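Local coordinates for putative triphosphoribosyl-dephospho-coA synthase (Archaeoglobus fulgidus DSM 4304, PDB 3H9P) that probably binds ATP and may act as a triphosphoribosyl-dephospho-CoA synthase, at the interface of chains A and B. Residues are numbered along the deposited sequence; one frame, centred on the assembly and turned at random. Chains: chain A/B, putative triphosphoribosyl-dephospho-coA synthase.

Contact 1: the interface of chains A and B. Residues chain A 191-197; chain B 191-197.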
# COMPACT_ATOMS: atom_id res chain seq x y z
N ILE A 191 -6.53 2.43 -8.52
CA ILE A 191 -6.42 3.31 -7.34
C ILE A 191 -5.00 3.85 -7.25
O ILE A 191 -4.79 5.07 -7.14
CB ILE A 191 -6.79 2.58 -5.99
CG1 ILE A 191 -8.30 2.26 -5.91
CG2 ILE A 191 -6.40 3.40 -4.82
CD1 ILE A 191 -8.70 1.36 -4.75
N ALA A 192 -4.02 2.95 -7.35
CA ALA A 192 -2.62 3.31 -7.16
C ALA A 192 -2.08 4.19 -8.26
O ALA A 192 -1.19 4.98 -8.03
CB ALA A 192 -1.77 2.03 -7.01
N LYS A 193 -2.59 4.04 -9.48
CA LYS A 193 -2.09 4.84 -10.61
C LYS A 193 -2.84 6.18 -10.76
O LYS A 193 -2.21 7.23 -10.91
CB LYS A 193 -2.17 4.05 -11.93
CG LYS A 193 -1.55 4.78 -13.11
CD LYS A 193 -1.42 3.91 -14.34
CE LYS A 193 -0.59 4.62 -15.41
NZ LYS A 193 0.20 3.65 -16.25
N MSE A 194 -4.18 6.10 -10.73
CA MSE A 194 -5.07 7.23 -11.02
C MSE A 194 -5.69 7.86 -9.78
O MSE A 194 -6.24 8.95 -9.87
CB MSE A 194 -6.23 6.79 -11.91
CG MSE A 194 -5.86 6.01 -13.12
SE MSE A 194 -4.48 6.85 -14.16
CE MSE A 194 -5.32 8.57 -14.66
N GLY A 195 -5.64 7.17 -8.65
CA GLY A 195 -6.25 7.69 -7.45
C GLY A 195 -7.60 7.06 -7.14
O GLY A 195 -8.29 6.57 -8.02
N ARG A 196 -7.97 7.12 -5.87
CA ARG A 196 -9.16 6.51 -5.37
C ARG A 196 -10.38 7.00 -6.11
O ARG A 196 -11.20 6.19 -6.53
CB ARG A 196 -9.28 6.81 -3.86
CG ARG A 196 -9.41 5.57 -3.03
CD ARG A 196 -8.88 5.74 -1.60
NE ARG A 196 -9.68 4.88 -0.73
CZ ARG A 196 -10.03 5.16 0.53
NH1 ARG A 196 -9.61 6.27 1.13
NH2 ARG A 196 -10.78 4.31 1.20
N GLU A 197 -10.52 8.30 -6.30
CA GLU A 197 -11.71 8.85 -6.93
C GLU A 197 -11.87 8.44 -8.41
O GLU A 197 -13.00 8.26 -8.88
CB GLU A 197 -11.81 10.35 -6.74
CG GLU A 197 -13.24 10.82 -6.46
CD GLU A 197 -14.08 10.77 -7.71
OE1 GLU A 197 -13.52 11.12 -8.78
OE2 GLU A 197 -15.26 10.36 -7.65
N ILE B 191 -0.29 10.40 -3.40
CA ILE B 191 -0.36 9.16 -4.18
C ILE B 191 -1.69 8.45 -3.92
O ILE B 191 -2.46 8.25 -4.84
CB ILE B 191 0.85 8.20 -3.91
CG1 ILE B 191 2.13 8.77 -4.53
CG2 ILE B 191 0.60 6.82 -4.49
CD1 ILE B 191 3.41 8.16 -4.02
N ALA B 192 -1.97 8.10 -2.65
CA ALA B 192 -3.13 7.30 -2.28
C ALA B 192 -4.49 7.89 -2.68
O ALA B 192 -5.45 7.15 -2.90
CB ALA B 192 -3.11 7.00 -0.80
N LYS B 193 -4.55 9.21 -2.80
CA LYS B 193 -5.80 9.88 -3.11
C LYS B 193 -5.93 10.15 -4.61
O LYS B 193 -6.94 9.80 -5.22
CB LYS B 193 -5.89 11.20 -2.33
CG LYS B 193 -7.23 11.90 -2.42
CD LYS B 193 -7.38 12.93 -1.34
CE LYS B 193 -8.86 13.27 -1.13
NZ LYS B 193 -9.04 14.51 -0.33
N MSE B 194 -4.90 10.78 -5.18
CA MSE B 194 -4.88 11.22 -6.57
C MSE B 194 -4.06 10.31 -7.46
O MSE B 194 -4.04 10.48 -8.68
CB MSE B 194 -4.26 12.61 -6.65
CG MSE B 194 -4.58 13.51 -5.50
SE MSE B 194 -6.49 13.81 -5.47
CE MSE B 194 -6.67 14.94 -7.06
N GLY B 195 -3.34 9.37 -6.86
CA GLY B 195 -2.55 8.43 -7.63
C GLY B 195 -1.15 8.89 -7.99
O GLY B 195 -0.85 10.08 -8.03
N ARG B 196 -0.31 7.91 -8.28
CA ARG B 196 1.11 8.07 -8.56
C ARG B 196 1.44 9.22 -9.53
O ARG B 196 2.47 9.88 -9.40
CB ARG B 196 1.64 6.75 -9.10
CG ARG B 196 3.09 6.49 -8.79
CD ARG B 196 3.44 5.04 -8.96
NE ARG B 196 2.67 4.16 -8.09
CZ ARG B 196 2.89 2.86 -7.94
NH1 ARG B 196 3.89 2.27 -8.59
NH2 ARG B 196 2.13 2.14 -7.12
N GLU B 197 0.56 9.44 -10.50
CA GLU B 197 0.78 10.39 -11.58
C GLU B 197 0.71 11.84 -11.10
O GLU B 197 1.64 12.63 -11.32
CB GLU B 197 -0.27 10.14 -12.66
CG GLU B 197 0.04 10.74 -14.02
CD GLU B 197 -1.11 10.52 -14.98
OE1 GLU B 197 -1.76 9.44 -14.89
OE2 GLU B 197 -1.36 11.41 -15.81
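Backbone meets backbone where residues 191-197 of each chain, the end of helix 188-194 and the start of helix 196-208 in chain A and part of helix 188-208 in chain B, cross near the two-fold axis of the dimer. The backbones pack closely around the glycines: with no side chain on either, A:Gly195 CA comes to 3.8 Å from B:Gly195 CA, and A:Gly195 CA also lies 3.9 Å from B:Met194 CA. Both glycines have positive phi (101° in chain A, 86° in chain B), which interrupts the helical run in chain A, departs from helical geometry in chain B, and probably helps to turn the amide of residue 196 toward the partner. B:Arg196 N donates to the carbonyl A:Ala192 O at 3.1 Å; the bond is nearly straight at the hydrogen (168°), although the donor stands above the carbonyl plane. In the opposite sense A:Arg196 N reaches B:Lys193 O at 2.9 Å, a weak, bent hydrogen bond, so the two halves match only approximately. The carbonyls A:Met194 O and B:Met194 O are also crowded, and as both can only accept, that approach is a clash that contributes no bond.

The rim is looser and built from long side chains. B:Arg196, its CG anti to the backbone N, bends at chi3, and B:Arg196 NH2 lies 3.9 Å from the methyl A:Ala192 CB. A:Lys193 NZ and the carboxylate B:Glu197 OE1 are 6.3 Å apart, so their opposite charges could attract only at long range. A:Met194, a selenomethionine bent at chi2 and chi3, lies alongside the extended B:Glu197, both pointing the same way; its terminal methyl A:Met194 CE ends 3.7 Å from B:Glu197 OE1.

Contact 2: the interface of chains A and B. Residues chain A 118, 121-122, 125, 129; chain B 131, 135, 138-139.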
# COMPACT_ATOMS: atom_id res chain seq x y z
N LYS A 118 13.98 -1.57 0.01
CA LYS A 118 12.63 -1.62 0.58
C LYS A 118 12.20 -3.09 0.50
O LYS A 118 11.86 -3.70 1.53
CB LYS A 118 11.64 -0.67 -0.19
N LYS A 121 14.32 -4.94 2.96
CA LYS A 121 13.84 -4.84 4.33
C LYS A 121 12.55 -5.62 4.57
O LYS A 121 12.36 -6.23 5.62
CB LYS A 121 13.70 -3.36 4.72
CG LYS A 121 15.09 -2.76 5.02
CD LYS A 121 15.10 -1.27 5.05
CE LYS A 121 16.52 -0.77 5.25
NZ LYS A 121 16.53 0.68 5.51
N THR A 122 11.68 -5.63 3.57
CA THR A 122 10.49 -6.44 3.64
C THR A 122 10.86 -7.92 3.67
O THR A 122 10.38 -8.65 4.55
CB THR A 122 9.53 -6.13 2.50
OG1 THR A 122 9.29 -4.72 2.46
CG2 THR A 122 8.20 -6.83 2.75
N GLU A 125 12.21 -8.99 7.01
CA GLU A 125 11.22 -9.14 8.08
C GLU A 125 10.27 -10.30 7.87
O GLU A 125 9.90 -10.98 8.83
CB GLU A 125 10.46 -7.85 8.34
CG GLU A 125 11.35 -6.80 8.89
CD GLU A 125 12.07 -7.24 10.16
OE1 GLU A 125 11.39 -7.67 11.11
OE2 GLU A 125 13.33 -7.16 10.19
N LYS A 129 10.30 -12.92 10.97
CA LYS A 129 9.05 -13.19 11.69
C LYS A 129 8.32 -14.40 11.15
O LYS A 129 7.19 -14.71 11.59
CB LYS A 129 8.12 -11.96 11.65
CG LYS A 129 8.62 -10.76 12.45
CD LYS A 129 8.82 -11.15 13.89
CE LYS A 129 9.02 -9.97 14.77
NZ LYS A 129 9.34 -10.44 16.14
N ILE B 131 5.10 -8.19 16.23
CA ILE B 131 5.76 -7.29 15.32
C ILE B 131 5.88 -5.92 15.99
O ILE B 131 4.87 -5.21 16.21
CB ILE B 131 5.02 -7.21 13.97
CG1 ILE B 131 5.10 -8.57 13.27
CG2 ILE B 131 5.60 -6.13 13.07
CD1 ILE B 131 4.22 -8.69 12.03
N GLU B 135 9.96 -3.17 13.12
CA GLU B 135 9.82 -4.30 12.19
C GLU B 135 8.62 -4.08 11.23
O GLU B 135 8.65 -4.48 10.07
CB GLU B 135 9.61 -5.60 12.97
CG GLU B 135 10.82 -6.04 13.83
CD GLU B 135 10.47 -6.98 14.99
OE1 GLU B 135 9.36 -6.94 15.55
OE2 GLU B 135 11.34 -7.78 15.40
N LYS B 138 9.46 -1.64 8.72
CA LYS B 138 10.34 -2.28 7.73
C LYS B 138 9.61 -2.99 6.58
O LYS B 138 10.21 -3.28 5.56
CB LYS B 138 11.31 -3.25 8.40
CG LYS B 138 12.42 -2.55 9.12
CD LYS B 138 13.50 -3.53 9.53
CE LYS B 138 14.18 -4.13 8.31
NZ LYS B 138 15.05 -5.20 8.79
N MSE B 139 8.32 -3.25 6.76
CA MSE B 139 7.53 -3.98 5.77
C MSE B 139 6.63 -3.06 4.97
O MSE B 139 5.78 -3.52 4.22
CB MSE B 139 6.66 -5.02 6.46
CG MSE B 139 7.44 -6.13 7.09
SE MSE B 139 6.21 -7.36 7.97
CE MSE B 139 5.33 -6.19 9.25
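A:Glu125 has CG anti to its carbonyl carbon (chi1 -67°) and then bends at chi2 (-56°), which turns its carboxylate across B:Lys138. That lysine starts with the same kind of first torsion but kinks at chi3 (65°), folding its ammonium end back to the acid. The two chains cross at about a right angle and meet at their tips: B:Lys138 NZ donates to A:Glu125 OE2 at 3.0 Å, a salt bridge and hydrogen bond that uses the oxygen's anti lone pair. Their aliphatic parts also touch, A:Glu125 CG lying 3.6 Å from B:Lys138 CB, while A:Glu125 CB rests 3.7 Å from CG of the selenomethionine B:Met139. The acid is thus gripped at its end and packed along its stem. A second pair forms one helical turn on, where A:Lys129, bent at chi2, crosses the extended B:Glu135 and A:Lys129 NZ makes a longer salt bridge to B:Glu135 OE2 at 3.4 Å. The carboxylates of A:Glu125 and B:Glu135 are like charges, with A:Glu125 OE1 4.3 Å from B:Glu135 OE2, and the flanking lysines probably offset their repulsion. An alanine here, in place of A:Glu125, removes the carboxylate and CG, and with them the salt bridge and the packing on the stem of B:Lys138, and would probably leave that amino group less well fixed. On the other side of B:Lys138, A:Lys121 CG packs 3.7 Å from B:Lys138 CE, the two lysines crossing while their ammonium groups stay well apart. A:Thr122 OG1 is tied within its own helix, donating at 2.9 Å to the carbonyl A:Lys118 O of a poorly ordered residue. All the chain A groups line one face of helix 118-129, which lies against the chain B segment 131-139, comprising the short helix 133-137 and the residues flanking it.

The C-alpha centres of contact 1 and contact 2 are about 25 Å apart, and the two share no residues or secondary-structure elements. Contact 1 joins the same segment of both chains close to the two-fold axis, whereas contact 2 pairs different segments and therefore recurs with the chains exchanged. One relies mainly on close backbone packing, the other on charged side chains and their aliphatic stems. Together they hold the subunits at separated places, which would probably resist rocking of one against the other. The dimer of the deposited assembly may or may not be the one formed in solution.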